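Local coordinates for protein purine nucleosidase, (IunH-1) (Sulfolobus solfataricus, PDB 3T8J) that belongs to the nucleosidase family and carries a bound sodium ion in an alpha/beta fold built on a mostly parallel sheet, at residues Ala128-Tyr131 and Ser136-Lys139. Sequence-based numbering, arbitrary orientation.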
ATOM      1  N   ALA A 128      21.026   5.596   9.943  1.00 17.62           N
ATOM      2  CA  ALA A 128      20.137   4.488  10.254  1.00 17.37           C
ATOM      3  C   ALA A 128      20.907   3.220  10.584  1.00 18.15           C
ATOM      4  O   ALA A 128      20.586   2.553  11.568  1.00 19.41           O
ATOM      5  CB  ALA A 128      19.137   4.229   9.102  1.00 17.23           C
ATOM      6  N   LEU A 129      21.899   2.859   9.771  1.00 18.44           N
ATOM      7  CA  LEU A 129      22.693   1.658  10.026  0.50 19.44           C
ATOM      8  C   LEU A 129      23.452   1.754  11.366  1.00 19.80           C
ATOM      9  O   LEU A 129      23.495   0.784  12.115  1.00 21.19           O
ATOM     10  CB  LEU A 129      23.635   1.362   8.843  0.50 20.43           C
ATOM     11  CG  LEU A 129      24.266  -0.033   8.812  0.50 22.60           C
ATOM     12  CD1 LEU A 129      23.263  -1.137   9.118  0.50 25.60           C
ATOM     13  CD2 LEU A 129      24.918  -0.274   7.453  0.50 24.80           C
ATOM     14  N   ALA A 130      24.024   2.926  11.673  1.00 18.98           N
ATOM     15  CA  ALA A 130      24.695   3.125  12.946  1.00 19.08           C
ATOM     16  C   ALA A 130      23.707   2.913  14.106  1.00 19.94           C
ATOM     17  O   ALA A 130      24.033   2.238  15.102  1.00 20.36           O
ATOM     18  CB  ALA A 130      25.327   4.537  13.005  1.00 19.54           C
ATOM     19  N   TYR A 131      22.513   3.501  14.003  1.00 19.08           N
ATOM     20  CA  TYR A 131      21.469   3.337  15.057  1.00 20.04           C
ATOM     21  C   TYR A 131      21.101   1.864  15.230  1.00 21.34           C
ATOM     22  O   TYR A 131      20.968   1.388  16.359  1.00 23.05           O
ATOM     23  CB  TYR A 131      20.212   4.171  14.743  1.00 20.06           C
ATOM     24  CG  TYR A 131      19.054   3.822  15.632  1.00 21.13           C
ATOM     25  CD1 TYR A 131      19.028   4.278  16.927  1.00 21.83           C
ATOM     26  CD2 TYR A 131      18.057   2.959  15.204  1.00 21.16           C
ATOM     27  CE1 TYR A 131      17.995   3.900  17.780  1.00 23.64           C
ATOM     28  CE2 TYR A 131      17.027   2.584  16.031  1.00 23.44           C
ATOM     29  CZ  TYR A 131      17.004   3.063  17.314  1.00 25.52           C
ATOM     30  OH  TYR A 131      15.983   2.693  18.206  1.00 27.10           O
ATOM     31  N   SER A 136      22.150   3.252  21.454  1.00 27.34           N
ATOM     32  CA  SER A 136      22.617   4.251  22.438  1.00 28.05           C
ATOM     33  C   SER A 136      23.107   5.552  21.819  1.00 26.68           C
ATOM     34  O   SER A 136      23.257   6.567  22.495  1.00 27.00           O
ATOM     35  CB  SER A 136      23.684   3.663  23.380  1.00 28.63           C
ATOM     36  OG  SER A 136      24.941   3.531  22.775  1.00 31.62           O
ATOM     37  N   ILE A 137      23.328   5.561  20.495  1.00 24.65           N
ATOM     38  CA  ILE A 137      23.774   6.796  19.855  1.00 24.57           C
ATOM     39  C   ILE A 137      22.714   7.901  19.892  1.00 24.02           C
ATOM     40  O   ILE A 137      23.023   9.064  19.675  1.00 23.68           O
ATOM     41  CB  ILE A 137      24.304   6.601  18.381  1.00 23.72           C
ATOM     42  CG1 ILE A 137      23.189   6.205  17.395  1.00 22.82           C
ATOM     43  CG2 ILE A 137      25.443   5.589  18.339  1.00 24.86           C
ATOM     44  CD1 ILE A 137      23.656   6.171  15.923  1.00 23.31           C
ATOM     45  N   VAL A 138      21.455   7.557  20.180  1.00 24.08           N
ATOM     46  CA  VAL A 138      20.412   8.568  20.258  1.00 24.74           C
ATOM     47  C   VAL A 138      20.674   9.571  21.410  1.00 26.61           C
ATOM     48  O   VAL A 138      20.445  10.765  21.243  1.00 28.12           O
ATOM     49  CB  VAL A 138      19.028   7.931  20.413  1.00 25.61           C
ATOM     50  CG1 VAL A 138      17.994   8.960  20.827  1.00 28.74           C
ATOM     51  CG2 VAL A 138      18.602   7.247  19.126  1.00 26.34           C
ATOM     52  N   LYS A 139      21.185   9.093  22.528  1.00 27.64           N
ATOM     53  CA  LYS A 139      21.600  10.021  23.588  1.00 29.46           C
ATOM     54  C   LYS A 139      22.986  10.604  23.343  1.00 29.18           C
ATOM     55  O   LYS A 139      23.234  11.793  23.655  1.00 32.55           O
ATOM     56  CB  LYS A 139      21.547   9.393  24.965  1.00 31.04           C
ATOM     57  CG  LYS A 139      21.917  10.446  26.047  1.00 31.92           C
ATOM     58  CD  LYS A 139      21.440  10.121  27.386  1.00 34.55           C
ATOM     59  CE  LYS A 139      22.066  11.076  28.385  1.00 34.59           C
ATOM     60  NZ  LYS A 139      21.543  10.829  29.758  1.00 35.75           N
TER
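Ile137 pushes its CD1 methyl against the backbone of Ala130 and Tyr131. Ile137 CD1 lies 3.5 Å from Tyr131 N and 3.7 Å from Ala130 CB. It reaches Tyr131 CB more loosely, at 4.2 Å. CD1 is anti to CA about the CB-CG1 bond (chi2 173°), which carries this methyl to the neighbouring helix. Outside the pair, Ile105 and Ala109 of helix 101-111 touch Ala130 and Ile137 respectively.

The second apolar contact is between Val138 and the Tyr131 ring. Val138 CG2 approaches the ring obliquely and sits 3.7 Å from both Tyr131 CD1 and Tyr131 CE1. With CG anti to its own N (chi1 169°), the Tyr131 ring lies beside its carbonyl carbon, where Val138 CG2 meets it.

No hydrogen bond joins the two segments. The polar end of the tyrosine is used at the assembly level: Tyr131 OH is hydrogen-bonded to Lys66 NZ of the second subunit. Asn135, in the link between the segments, donates ND2 to Tyr131 O.

The contact thus packs helix 125-133 against the short helix 137-140, just before strand 141-147. Side chain to side chain it is apolar, so between these segments it rests on van der Waals packing of largely buried groups, beside the short link that joins the helices, while the tyrosine hydroxyl serves the subunit interface.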